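Local coordinates for probable branched-chain amino acid ABC transporter, amino acid binding protein (Thermus thermophilus, PDB 3LKB), which probably binds branched-chain amino acids for an ABC transporter, holding valine in the cleft of a leucine-binding-protein fold, at residues V131-Y136 / Y201-N206; V160-K165 / A376-V381; D176-G181 / K192-A197; T315-I320 / F345-H350. The protein carries 2 engineered substitutions. All coordinates share one frame; numbering follows the deposited sequence.

From the N terminus, helix 126-140 opens contact 1 and helix 160-170 opens contact 2. Contact 3, strand 173-179 against helix 188-196, then closes a short loop before strand 201-205 completes contact 1. Contact 2 waits for the C-terminal helix 376-383, so contacts 1 and 2 cross along the chain, and contact 3 falls within the span of each. Contact 4 opens and closes later, still inside the span of contact 2, and joins helix 313-321 to the loop at the sodium site. Contacts 1 to 3 touch one another around the mixed sheet; contact 4 lies about 42 Å from contact 3, centre to centre.

Contact 1 (V131-Y136 / Y201-N206); sequences VALLEY and YVVHQN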
loop_
_atom_site.group_PDB
_atom_site.type_symbol
_atom_site.label_atom_id
_atom_site.label_comp_id
_atom_site.label_asym_id
_atom_site.label_seq_id
_atom_site.Cartn_x
_atom_site.Cartn_y
_atom_site.Cartn_z
ATOM N N VAL A 131 -20.205 13.516 -16.619
ATOM C CA VAL A 131 -21.138 13.983 -17.608
ATOM C C VAL A 131 -21.221 13.046 -18.831
ATOM O O VAL A 131 -22.254 12.835 -19.356
ATOM C CB VAL A 131 -20.834 15.457 -18.032
ATOM C CG1 VAL A 131 -21.670 15.910 -19.104
ATOM C CG2 VAL A 131 -20.889 16.353 -16.913
ATOM N N ALA A 132 -20.113 12.478 -19.244
ATOM C CA ALA A 132 -20.150 11.546 -20.329
ATOM C C ALA A 132 -20.973 10.315 -19.971
ATOM O O ALA A 132 -21.767 9.885 -20.746
ATOM C CB ALA A 132 -18.766 11.187 -20.815
ATOM N N LEU A 133 -20.743 9.785 -18.801
ATOM C CA LEU A 133 -21.572 8.719 -18.245
ATOM C C LEU A 133 -23.090 9.070 -18.131
ATOM O O LEU A 133 -23.958 8.228 -18.414
ATOM C CB LEU A 133 -21.055 8.341 -16.838
ATOM C CG LEU A 133 -19.691 7.655 -16.823
ATOM C CD1 LEU A 133 -19.160 7.624 -15.446
ATOM C CD2 LEU A 133 -19.721 6.237 -17.479
ATOM N N LEU A 134 -23.402 10.268 -17.670
ATOM C CA LEU A 134 -24.797 10.678 -17.583
ATOM C C LEU A 134 -25.409 10.733 -18.947
ATOM O O LEU A 134 -26.589 10.386 -19.082
ATOM C CB LEU A 134 -24.986 12.022 -16.898
ATOM C CG LEU A 134 -24.618 12.077 -15.407
ATOM C CD1 LEU A 134 -24.657 13.508 -14.878
ATOM C CD2 LEU A 134 -25.502 11.189 -14.571
ATOM N N GLU A 135 -24.630 11.145 -19.955
ATOM C CA GLU A 135 -25.162 11.218 -21.294
ATOM C C GLU A 135 -25.520 9.802 -21.687
ATOM O O GLU A 135 -26.623 9.520 -22.147
ATOM C CB GLU A 135 -24.138 11.764 -22.269
ATOM C CG GLU A 135 -24.103 13.282 -22.343
ATOM C CD GLU A 135 -23.304 13.800 -23.568
ATOM O OE1 GLU A 135 -22.117 14.202 -23.335
ATOM O OE2 GLU A 135 -23.862 13.786 -24.726
ATOM N N TYR A 136 -24.587 8.893 -21.446
ATOM C CA TYR A 136 -24.793 7.502 -21.745
ATOM C C TYR A 136 -26.059 7.000 -20.999
ATOM O O TYR A 136 -26.878 6.313 -21.594
ATOM C CB TYR A 136 -23.543 6.716 -21.357
ATOM C CG TYR A 136 -23.637 5.268 -21.706
ATOM C CD1 TYR A 136 -23.040 4.781 -22.847
ATOM C CD2 TYR A 136 -24.374 4.400 -20.925
ATOM C CE1 TYR A 136 -23.159 3.439 -23.204
ATOM C CE2 TYR A 136 -24.491 3.058 -21.256
ATOM C CZ TYR A 136 -23.888 2.602 -22.397
ATOM O OH TYR A 136 -23.984 1.304 -22.734
ATOM N N TYR A 201 -29.568 3.703 -11.586
ATOM C CA TYR A 201 -28.217 3.841 -12.053
ATOM C C TYR A 201 -27.472 4.455 -10.918
ATOM O O TYR A 201 -27.886 5.475 -10.385
ATOM C CB TYR A 201 -28.155 4.792 -13.234
ATOM C CG TYR A 201 -28.776 4.229 -14.478
ATOM C CD1 TYR A 201 -27.986 3.620 -15.452
ATOM C CD2 TYR A 201 -30.155 4.315 -14.694
ATOM C CE1 TYR A 201 -28.556 3.097 -16.601
ATOM C CE2 TYR A 201 -30.745 3.803 -15.865
ATOM C CZ TYR A 201 -29.943 3.200 -16.808
ATOM O OH TYR A 201 -30.502 2.682 -17.954
ATOM N N VAL A 202 -26.373 3.843 -10.548
ATOM C CA VAL A 202 -25.488 4.456 -9.589
ATOM C C VAL A 202 -24.174 4.847 -10.267
ATOM O O VAL A 202 -23.495 4.007 -10.865
ATOM C CB VAL A 202 -25.174 3.492 -8.427
ATOM C CG1 VAL A 202 -24.402 4.193 -7.374
ATOM C CG2 VAL A 202 -26.414 2.969 -7.875
ATOM N N VAL A 203 -23.825 6.120 -10.171
ATOM C CA VAL A 203 -22.563 6.578 -10.720
ATOM C C VAL A 203 -21.583 6.762 -9.588
ATOM O O VAL A 203 -21.895 7.448 -8.625
ATOM C CB VAL A 203 -22.739 7.908 -11.440
ATOM C CG1 VAL A 203 -21.379 8.501 -11.832
ATOM C CG2 VAL A 203 -23.623 7.697 -12.640
ATOM N N HIS A 204 -20.393 6.175 -9.724
ATOM C CA HIS A 204 -19.358 6.264 -8.667
ATOM C C HIS A 204 -18.210 7.207 -8.991
ATOM O O HIS A 204 -17.678 7.198 -10.091
ATOM C CB HIS A 204 -18.741 4.889 -8.457
ATOM C CG HIS A 204 -19.646 3.904 -7.782
ATOM N ND1 HIS A 204 -20.580 3.146 -8.469
ATOM C CD2 HIS A 204 -19.761 3.548 -6.479
ATOM C CE1 HIS A 204 -21.199 2.340 -7.628
ATOM N NE2 HIS A 204 -20.723 2.565 -6.415
ATOM N N GLN A 205 -17.780 7.983 -8.006
ATOM C CA GLN A 205 -16.504 8.690 -8.088
ATOM C C GLN A 205 -15.663 8.273 -6.906
ATOM O O GLN A 205 -15.798 8.783 -5.794
ATOM C CB GLN A 205 -16.730 10.201 -8.063
ATOM C CG GLN A 205 -15.486 11.041 -7.779
ATOM C CD GLN A 205 -14.455 11.112 -8.953
ATOM O OE1 GLN A 205 -14.456 10.290 -9.868
ATOM N NE2 GLN A 205 -13.554 12.094 -8.887
ATOM N N ASN A 206 -14.731 7.376 -7.135
ATOM C CA ASN A 206 -14.031 6.786 -6.018
ATOM C C ASN A 206 -12.795 6.062 -6.515
ATOM O O ASN A 206 -12.531 6.073 -7.726
ATOM C CB ASN A 206 -15.001 5.795 -5.380
ATOM C CG ASN A 206 -14.934 5.795 -3.869
ATOM O OD1 ASN A 206 -13.863 5.987 -3.299
ATOM N ND2 ASN A 206 -16.082 5.589 -3.211
#
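Val203 meets Leu133 and Leu134 at the point where helix 126-140 lies over strand 201-205. CB of the valine leaves the backbone toward the helix but stops short of contact, and the two methyls do the touching. CG1 sits anti to the backbone N (chi1 171°) and reaches CD1 of Leu133 at 4.3 Å. CG2, on the other branch, approaches CD2 of Leu134 at 4.4 Å. One valine therefore spreads its fork beneath two successive leucines, and methyl against methyl is all that passes between the segments, at relaxed van der Waals distances. The backbones stay well apart, with the CA atoms of Leu133 and Val203 separated by 7.9 Å.

The leucines continue this apolar layer: Leu133 also leans on Leu228 of the next strand, while Leu134 packs against Ala163, Ala166 and Leu170 of helix 160-170. Val203 is held in place by backbone hydrogen bonds to Ala147 and Val149 of strand 145-150. Farther along the strand, Gln205 NE2 bonds to the carbonyl O of Phe155, a residue of the valine pocket. A helix covering a parallel strand through aliphatic side chains is the layered alpha/beta architecture of a periplasmic binding protein lobe.

Contact 2 (V160-K165 / A376-V381); sequences VEDARK and ALFRKV
Val381 packs against Lys165 and Asp162 where two helical segments pass at 102°, their axes 9.7 Å apart. The tightest approach is Lys165 CG to Val381 CB at 3.3 Å, the two side chains slanting across each other. CG of the lysine lies between its own backbone N and carbonyl carbon (chi1 68°), which keeps the start of the chain alongside the valine; the modelled course beyond it is less certain. Of the valine's methyls, CG2 rests 3.8 Å from the carbonyl O of Asp162, and CG1 lies beside Lys165 CG. An alanine in place of Lys165 would take away CG and all beyond it, and would probably open a gap beside Val381.

Next to this, Asp162 OD2 stands near the plane of the Phe378 ring, 4.3 Å from CE1 at its edge. That oxygen is hydrogen-bonded to Ser127 OG of helix 126-140, and the same helix lies against the Phe378 ring through Ser127 and Glu128. Farther out, Ser375 OG is hydrogen-bonded to the backbone N of Phe378. Van der Waals contact thus joins the two helices, with a lysine methylene and Asp162 oxygens set against Val381 and the Phe378 edge.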
loop_
_atom_site.group_PDB
_atom_site.type_symbol
_atom_site.label_atom_id
_atom_site.label_comp_id
_atom_site.label_asym_id
_atom_site.label_seq_id
_atom_site.Cartn_x
_atom_site.Cartn_y
_atom_site.Cartn_z
ATOM N N VAL A 160 -19.374 16.533 -8.633
ATOM C CA VAL A 160 -20.773 16.628 -8.193
ATOM C C VAL A 160 -21.587 17.795 -8.794
ATOM O O VAL A 160 -22.665 17.576 -9.332
ATOM C CB VAL A 160 -20.833 16.570 -6.680
ATOM C CG1 VAL A 160 -22.251 16.768 -6.167
ATOM C CG2 VAL A 160 -20.325 15.216 -6.258
ATOM N N GLU A 161 -21.076 19.022 -8.743
ATOM C CA GLU A 161 -21.787 20.149 -9.350
ATOM C C GLU A 161 -21.999 20.072 -10.878
ATOM O O GLU A 161 -23.094 20.384 -11.366
ATOM C CB GLU A 161 -21.154 21.471 -8.939
ATOM C CG GLU A 161 -21.539 21.853 -7.468
ATOM C CD GLU A 161 -23.060 21.612 -7.105
ATOM O OE1 GLU A 161 -23.952 22.260 -7.751
ATOM O OE2 GLU A 161 -23.326 20.786 -6.170
ATOM N N ASP A 162 -20.992 19.635 -11.630
ATOM C CA ASP A 162 -21.172 19.468 -13.069
ATOM C C ASP A 162 -22.177 18.381 -13.365
ATOM O O ASP A 162 -22.926 18.471 -14.330
ATOM C CB ASP A 162 -19.825 19.276 -13.792
ATOM C CG ASP A 162 -18.960 20.535 -13.722
ATOM O OD1 ASP A 162 -19.523 21.642 -13.792
ATOM O OD2 ASP A 162 -17.728 20.454 -13.564
ATOM N N ALA A 163 -22.262 17.389 -12.492
ATOM C CA ALA A 163 -23.247 16.327 -12.680
ATOM C C ALA A 163 -24.678 16.817 -12.441
ATOM O O ALA A 163 -25.590 16.457 -13.167
ATOM C CB ALA A 163 -22.936 15.160 -11.789
ATOM N N ARG A 164 -24.876 17.633 -11.413
ATOM C CA ARG A 164 -26.204 18.109 -11.116
ATOM C C ARG A 164 -26.675 18.932 -12.302
ATOM O O ARG A 164 -27.790 18.722 -12.842
ATOM C CB ARG A 164 -26.253 18.927 -9.821
ATOM C CG ARG A 164 -26.009 18.111 -8.546
ATOM C CD ARG A 164 -26.430 18.939 -7.314
ATOM N NE ARG A 164 -26.063 18.393 -5.995
ATOM C CZ ARG A 164 -26.831 17.548 -5.295
ATOM N NH1 ARG A 164 -27.983 17.127 -5.813
ATOM N NH2 ARG A 164 -26.445 17.104 -4.087
ATOM N N LYS A 165 -25.841 19.856 -12.749
ATOM C CA LYS A 165 -26.343 20.653 -13.823
ATOM C C LYS A 165 -26.501 19.880 -15.128
ATOM O O LYS A 165 -27.433 20.165 -15.857
ATOM C CB LYS A 165 -25.682 22.034 -13.949
ATOM C CG LYS A 165 -24.293 22.096 -14.351
ATOM C CD LYS A 165 -23.405 22.479 -13.147
ATOM C CE LYS A 165 -23.751 23.822 -12.540
ATOM N NZ LYS A 165 -22.572 24.751 -12.631
ATOM N N ALA A 376 -19.460 17.774 -25.429
ATOM C CA ALA A 376 -19.887 19.163 -25.549
ATOM C C ALA A 376 -20.827 19.552 -24.389
ATOM O O ALA A 376 -20.748 20.693 -23.876
ATOM C CB ALA A 376 -20.553 19.390 -26.891
ATOM N N LEU A 377 -21.700 18.631 -23.957
ATOM C CA LEU A 377 -22.506 18.886 -22.744
ATOM C C LEU A 377 -21.666 19.365 -21.516
ATOM O O LEU A 377 -21.998 20.363 -20.846
ATOM C CB LEU A 377 -23.327 17.668 -22.361
ATOM C CG LEU A 377 -24.260 17.860 -21.146
ATOM C CD1 LEU A 377 -25.111 19.126 -21.288
ATOM C CD2 LEU A 377 -25.195 16.661 -20.944
ATOM N N PHE A 378 -20.594 18.648 -21.215
ATOM C CA PHE A 378 -19.650 19.092 -20.201
ATOM C C PHE A 378 -19.226 20.541 -20.405
ATOM O O PHE A 378 -19.156 21.322 -19.440
ATOM C CB PHE A 378 -18.401 18.204 -20.156
ATOM C CG PHE A 378 -17.226 18.865 -19.482
ATOM C CD1 PHE A 378 -17.259 19.161 -18.136
ATOM C CD2 PHE A 378 -16.107 19.217 -20.204
ATOM C CE1 PHE A 378 -16.181 19.799 -17.502
ATOM C CE2 PHE A 378 -15.042 19.830 -19.575
ATOM C CZ PHE A 378 -15.084 20.141 -18.220
ATOM N N ARG A 379 -18.910 20.912 -21.640
ATOM C CA ARG A 379 -18.467 22.282 -21.841
ATOM C C ARG A 379 -19.620 23.285 -21.643
ATOM O O ARG A 379 -19.402 24.320 -21.014
ATOM C CB ARG A 379 -17.733 22.470 -23.161
ATOM C CG ARG A 379 -16.447 21.738 -23.254
ATOM C CD ARG A 379 -16.089 21.466 -24.686
ATOM N NE ARG A 379 -14.755 20.865 -24.854
ATOM C CZ ARG A 379 -14.378 19.642 -24.439
ATOM N NH1 ARG A 379 -15.215 18.829 -23.816
ATOM N NH2 ARG A 379 -13.149 19.213 -24.684
ATOM N N LYS A 380 -20.840 22.972 -22.104
ATOM C CA LYS A 380 -21.939 23.895 -21.785
ATOM C C LYS A 380 -22.175 24.085 -20.282
ATOM O O LYS A 380 -22.200 25.206 -19.820
ATOM C CB LYS A 380 -23.258 23.655 -22.547
ATOM C CG LYS A 380 -23.812 22.264 -22.512
ATOM C CD LYS A 380 -23.550 21.420 -23.858
ATOM C CE LYS A 380 -24.657 21.555 -24.977
ATOM N NZ LYS A 380 -24.930 20.313 -25.761
ATOM N N VAL A 381 -22.310 23.006 -19.514
ATOM C CA VAL A 381 -22.590 23.175 -18.083
ATOM C C VAL A 381 -21.430 23.804 -17.333
ATOM O O VAL A 381 -21.634 24.523 -16.352
ATOM C CB VAL A 381 -23.113 21.887 -17.382
ATOM C CG1 VAL A 381 -24.294 21.310 -18.188
ATOM C CG2 VAL A 381 -22.008 20.841 -17.159
#

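Contact 3 (D176-G181 / K192-A197); sequences DVQEVG and KRFEQA
Phe194 brings its ring up to Asp176 and Gln178 through its torsions: CG is anti to the carbonyl carbon (chi1 -73°), and chi2 of 3° puts CA nearly in the ring plane; the ring's CE1 and CZ are the atoms that meet the strand. From the strand, Gln178 also holds CG anti to its carbonyl carbon, then bends at chi2, presenting its CG methylene rather than its amide. Asp176 CB comes within 4.0 Å of Phe194 CE1, the two side chains crossing at about a right angle, while Asp176 OD2 lies in the ring plane at the edge, also 4.0 Å from Phe194 CE1. Gln178 CG approaches Phe194 CZ obliquely at 4.1 Å. The carboxylate and ring planes stand 66° apart.

The two strand side chains are loosely tied to each other, by a weak hydrogen bond from Gln178 NE2 to Asp176 OD2 at 3.4 Å. On the helix, Arg193 instead turns to its own neighbour, with NH2 donating to Gln196 OE1 at 3.0 Å from above the amide plane. Deeper in, Phe194 packs on Ala147 and Val149 of strand 145-150, the strand passed over by this beta-alpha-beta crossover to strand 201-205. A buried phenyl thus meets the aliphatic stems of polar residues, and its slightly positive C-H edge probably suits the carboxylate oxygen beside it.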
loop_
_atom_site.group_PDB
_atom_site.type_symbol
_atom_site.label_atom_id
_atom_site.label_comp_id
_atom_site.label_asym_id
_atom_site.label_seq_id
_atom_site.Cartn_x
_atom_site.Cartn_y
_atom_site.Cartn_z
ATOM N N ASP A 176 -30.020 11.057 -4.790
ATOM C CA ASP A 176 -29.203 11.131 -3.604
ATOM C C ASP A 176 -27.778 11.297 -4.025
ATOM O O ASP A 176 -27.415 10.936 -5.158
ATOM C CB ASP A 176 -29.347 9.850 -2.779
ATOM C CG ASP A 176 -29.202 10.096 -1.280
ATOM O OD1 ASP A 176 -28.791 11.219 -0.916
ATOM O OD2 ASP A 176 -29.496 9.157 -0.473
ATOM N N VAL A 177 -26.998 11.901 -3.137
ATOM C CA VAL A 177 -25.567 11.785 -3.148
ATOM C C VAL A 177 -24.993 11.480 -1.765
ATOM O O VAL A 177 -25.215 12.194 -0.759
ATOM C CB VAL A 177 -24.834 12.910 -3.970
ATOM C CG1 VAL A 177 -25.781 13.953 -4.509
ATOM C CG2 VAL A 177 -23.619 13.514 -3.270
ATOM N N GLN A 178 -24.296 10.357 -1.749
ATOM C CA GLN A 178 -23.711 9.766 -0.584
ATOM C C GLN A 178 -22.193 9.689 -0.703
ATOM O O GLN A 178 -21.646 9.350 -1.749
ATOM C CB GLN A 178 -24.190 8.323 -0.455
ATOM C CG GLN A 178 -25.615 8.115 0.015
ATOM C CD GLN A 178 -25.841 8.560 1.433
ATOM O OE1 GLN A 178 -25.090 8.203 2.336
ATOM N NE2 GLN A 178 -26.885 9.357 1.635
ATOM N N GLU A 179 -21.524 9.896 0.390
ATOM C CA GLU A 179 -20.124 9.785 0.527
ATOM C C GLU A 179 -19.792 8.443 1.157
ATOM O O GLU A 179 -20.262 8.163 2.184
ATOM C CB GLU A 179 -19.610 10.990 1.322
ATOM C CG GLU A 179 -19.270 12.170 0.432
ATOM C CD GLU A 179 -19.055 13.535 1.100
ATOM O OE1 GLU A 179 -18.388 13.653 2.112
ATOM O OE2 GLU A 179 -19.521 14.533 0.571
ATOM N N VAL A 180 -19.025 7.615 0.472
ATOM C CA VAL A 180 -18.554 6.333 0.973
ATOM C C VAL A 180 -17.048 6.156 0.786
ATOM O O VAL A 180 -16.547 6.204 -0.291
ATOM C CB VAL A 180 -19.311 5.122 0.340
ATOM C CG1 VAL A 180 -18.893 3.839 0.884
ATOM C CG2 VAL A 180 -20.754 5.280 0.392
ATOM N N GLY A 181 -16.345 5.936 1.883
ATOM C CA GLY A 181 -14.918 5.704 1.887
ATOM C C GLY A 181 -14.451 4.288 2.036
ATOM O O GLY A 181 -15.212 3.393 1.949
ATOM N N LYS A 192 -30.271 -0.455 0.074
ATOM C CA LYS A 192 -31.730 -0.536 0.380
ATOM C C LYS A 192 -32.426 0.834 0.287
ATOM O O LYS A 192 -33.517 0.921 -0.211
ATOM C CB LYS A 192 -31.975 -1.135 1.772
ATOM C CG LYS A 192 -32.422 -2.575 1.863
ATOM C CD LYS A 192 -31.735 -3.520 0.911
ATOM C CE LYS A 192 -31.535 -4.910 1.591
ATOM N NZ LYS A 192 -32.656 -5.931 1.551
ATOM N N ARG A 193 -31.761 1.890 0.740
ATOM C CA ARG A 193 -32.201 3.272 0.549
ATOM C C ARG A 193 -32.418 3.604 -0.931
ATOM O O ARG A 193 -33.476 4.131 -1.297
ATOM C CB ARG A 193 -31.178 4.251 1.149
ATOM C CG ARG A 193 -31.630 5.082 2.357
ATOM C CD ARG A 193 -32.714 6.113 1.933
ATOM N NE ARG A 193 -34.037 5.479 1.708
ATOM C CZ ARG A 193 -35.188 6.109 1.409
ATOM N NH1 ARG A 193 -35.252 7.444 1.267
ATOM N NH2 ARG A 193 -36.291 5.381 1.255
ATOM N N PHE A 194 -31.428 3.279 -1.770
ATOM C CA PHE A 194 -31.497 3.498 -3.240
ATOM C C PHE A 194 -32.625 2.719 -3.892
ATOM O O PHE A 194 -33.355 3.241 -4.709
ATOM C CB PHE A 194 -30.174 3.095 -3.906
ATOM C CG PHE A 194 -29.040 4.060 -3.652
ATOM C CD1 PHE A 194 -29.210 5.179 -2.814
ATOM C CD2 PHE A 194 -27.792 3.823 -4.207
ATOM C CE1 PHE A 194 -28.179 6.078 -2.581
ATOM C CE2 PHE A 194 -26.720 4.709 -3.992
ATOM C CZ PHE A 194 -26.902 5.843 -3.177
ATOM N N GLU A 195 -32.757 1.456 -3.508
ATOM C CA GLU A 195 -33.797 0.622 -4.029
ATOM C C GLU A 195 -35.179 1.204 -3.658
ATOM O O GLU A 195 -36.046 1.206 -4.499
ATOM C CB GLU A 195 -33.637 -0.815 -3.533
ATOM C CG GLU A 195 -34.986 -1.518 -3.369
ATOM C CD GLU A 195 -34.928 -2.993 -3.645
ATOM O OE1 GLU A 195 -34.858 -3.764 -2.657
ATOM O OE2 GLU A 195 -34.945 -3.384 -4.841
ATOM N N GLN A 196 -35.370 1.723 -2.433
ATOM C CA GLN A 196 -36.688 2.281 -2.027
ATOM C C GLN A 196 -37.060 3.502 -2.857
ATOM O O GLN A 196 -38.242 3.705 -3.244
ATOM C CB GLN A 196 -36.743 2.665 -0.542
ATOM C CG GLN A 196 -36.605 1.488 0.364
ATOM C CD GLN A 196 -36.639 1.880 1.839
ATOM O OE1 GLN A 196 -35.742 2.589 2.337
ATOM N NE2 GLN A 196 -37.682 1.408 2.559
ATOM N N ALA A 197 -36.039 4.302 -3.132
ATOM C CA ALA A 197 -36.214 5.550 -3.850
ATOM C C ALA A 197 -36.272 5.285 -5.337
ATOM O O ALA A 197 -36.370 6.214 -6.108
ATOM C CB ALA A 197 -35.078 6.503 -3.511
#

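Contact 4 (T315-I320 / F345-H350); sequences TVYQAI and FTKSEH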
loop_
_atom_site.group_PDB
_atom_site.type_symbol
_atom_site.label_atom_id
_atom_site.label_comp_id
_atom_site.label_asym_id
_atom_site.label_seq_id
_atom_site.Cartn_x
_atom_site.Cartn_y
_atom_site.Cartn_z
ATOM N N THR A 315 11.897 26.900 -19.022
ATOM C CA THR A 315 12.111 26.236 -20.294
ATOM C C THR A 315 11.186 25.052 -20.439
ATOM O O THR A 315 10.685 24.805 -21.563
ATOM C CB THR A 315 13.555 25.809 -20.535
ATOM O OG1 THR A 315 13.976 24.904 -19.504
ATOM C CG2 THR A 315 14.448 27.035 -20.490
ATOM N N VAL A 316 10.963 24.344 -19.327
ATOM C CA VAL A 316 10.039 23.211 -19.303
ATOM C C VAL A 316 8.616 23.670 -19.586
ATOM O O VAL A 316 7.894 23.013 -20.347
ATOM C CB VAL A 316 10.058 22.487 -17.959
ATOM C CG1 VAL A 316 8.785 21.693 -17.748
ATOM C CG2 VAL A 316 11.244 21.588 -17.877
ATOM N N TYR A 317 8.237 24.817 -18.999
ATOM C CA TYR A 317 6.969 25.456 -19.322
ATOM C C TYR A 317 6.814 25.649 -20.856
ATOM O O TYR A 317 5.782 25.248 -21.438
ATOM C CB TYR A 317 6.743 26.749 -18.505
ATOM C CG TYR A 317 5.494 27.531 -18.933
ATOM C CD1 TYR A 317 4.229 27.184 -18.452
ATOM C CD2 TYR A 317 5.577 28.596 -19.816
ATOM C CE1 TYR A 317 3.068 27.874 -18.847
ATOM C CE2 TYR A 317 4.420 29.297 -20.227
ATOM C CZ TYR A 317 3.174 28.908 -19.744
ATOM O OH TYR A 317 2.015 29.553 -20.122
ATOM N N GLN A 318 7.859 26.177 -21.508
ATOM C CA GLN A 318 7.829 26.539 -22.949
ATOM C C GLN A 318 7.745 25.313 -23.804
ATOM O O GLN A 318 7.105 25.299 -24.849
ATOM C CB GLN A 318 9.068 27.352 -23.357
ATOM C CG GLN A 318 9.185 28.769 -22.750
ATOM C CD GLN A 318 8.014 29.656 -23.154
ATOM O OE1 GLN A 318 7.511 29.551 -24.276
ATOM N NE2 GLN A 318 7.566 30.531 -22.239
ATOM N N ALA A 319 8.409 24.261 -23.361
ATOM C CA ALA A 319 8.302 22.955 -24.019
ATOM C C ALA A 319 6.864 22.418 -23.937
ATOM O O ALA A 319 6.357 21.899 -24.911
ATOM C CB ALA A 319 9.289 21.976 -23.403
ATOM N N ILE A 320 6.182 22.580 -22.812
ATOM C CA ILE A 320 4.816 22.045 -22.691
ATOM C C ILE A 320 3.789 22.780 -23.544
ATOM O O ILE A 320 2.957 22.136 -24.175
ATOM C CB ILE A 320 4.361 22.050 -21.193
ATOM C CG1 ILE A 320 5.091 20.947 -20.403
ATOM C CG2 ILE A 320 2.818 22.031 -21.021
ATOM C CD1 ILE A 320 5.061 21.271 -18.949
ATOM N N PHE A 345 -0.974 20.421 -25.565
ATOM C CA PHE A 345 -1.230 21.546 -24.697
ATOM C C PHE A 345 -0.920 22.854 -25.440
ATOM O O PHE A 345 -0.136 22.871 -26.381
ATOM C CB PHE A 345 -0.283 21.494 -23.492
ATOM C CG PHE A 345 -0.444 20.275 -22.612
ATOM C CD1 PHE A 345 -1.573 20.110 -21.835
ATOM C CD2 PHE A 345 0.557 19.319 -22.541
ATOM C CE1 PHE A 345 -1.726 19.005 -21.020
ATOM C CE2 PHE A 345 0.407 18.186 -21.704
ATOM C CZ PHE A 345 -0.719 18.054 -20.946
ATOM N N THR A 346 -1.540 23.939 -24.995
ATOM C CA THR A 346 -1.155 25.248 -25.405
ATOM C C THR A 346 -1.310 26.095 -24.160
ATOM O O THR A 346 -1.829 25.620 -23.147
ATOM C CB THR A 346 -2.122 25.865 -26.463
ATOM O OG1 THR A 346 -3.390 26.146 -25.840
ATOM C CG2 THR A 346 -2.266 24.992 -27.731
ATOM N N LYS A 347 -0.934 27.369 -24.259
ATOM C CA LYS A 347 -1.160 28.301 -23.152
ATOM C C LYS A 347 -2.590 28.370 -22.656
ATOM O O LYS A 347 -2.838 28.713 -21.506
ATOM C CB LYS A 347 -0.720 29.692 -23.525
ATOM C CG LYS A 347 0.744 29.855 -23.285
ATOM C CD LYS A 347 1.512 29.960 -24.584
ATOM C CE LYS A 347 2.799 30.796 -24.421
ATOM N NZ LYS A 347 2.554 32.023 -23.606
ATOM N N SER A 348 -3.538 28.049 -23.522
ATOM C CA SER A 348 -4.941 28.202 -23.155
ATOM C C SER A 348 -5.639 26.846 -23.094
ATOM O O SER A 348 -6.785 26.748 -22.656
ATOM C CB SER A 348 -5.632 29.129 -24.150
ATOM O OG SER A 348 -5.647 28.495 -25.403
ATOM N N GLU A 349 -4.955 25.802 -23.540
ATOM C CA GLU A 349 -5.511 24.455 -23.473
ATOM C C GLU A 349 -4.668 23.556 -22.565
ATOM O O GLU A 349 -3.597 23.134 -22.931
ATOM C CB GLU A 349 -5.716 23.858 -24.868
ATOM C CG GLU A 349 -7.037 24.322 -25.568
ATOM C CD GLU A 349 -8.341 23.927 -24.795
ATOM O OE1 GLU A 349 -8.473 22.720 -24.394
ATOM O OE2 GLU A 349 -9.221 24.824 -24.591
ATOM N N HIS A 350 -5.181 23.276 -21.379
ATOM C CA HIS A 350 -4.393 22.668 -20.350
ATOM C C HIS A 350 -4.780 21.194 -20.145
ATOM O O HIS A 350 -4.413 20.598 -19.146
ATOM C CB HIS A 350 -4.577 23.477 -19.058
ATOM C CG HIS A 350 -3.638 24.643 -18.914
ATOM N ND1 HIS A 350 -3.238 25.433 -19.973
ATOM C CD2 HIS A 350 -3.013 25.148 -17.824
ATOM C CE1 HIS A 350 -2.425 26.377 -19.548
ATOM N NE2 HIS A 350 -2.281 26.235 -18.243
HETATM O O HOH W 1 -0.277 29.010 -19.198
#
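Phe345 starts the second segment by laying its CB 3.4 Å from the carbonyl O of Ile320, near the end of helix 313-321. Its ring atom CD2 meets Ile320 CG2 at 3.8 Å, the two side chains slanting past each other. The ring also makes an edge-to-face pair with Phe120. A serine in place of Phe345 would probably cost Phe120 its edge-to-face partner and open a gap beside Ile320 CG2. Next, Thr346 OG1 accepts from Ser348 N at 3.0 Å and also from the backbone N of Glu349, an ST turn and ST motif that fold the loop back. At its bend Lys347 runs across Tyr317 at about a right angle, with CG 3.4 Å from the Tyr317 OH. His350 closes the segment, stacked on Phe120, its NE2 bonded to the O of Asp117. Asp344, Thr351 and Gly352, flanking this stretch, bind the sodium ion. In the chain the loop leads from helix 313-321, itself packed on helix 285-308, to strand 357-362, and the His350 backbone bonds to Leu121 of strand 121-123.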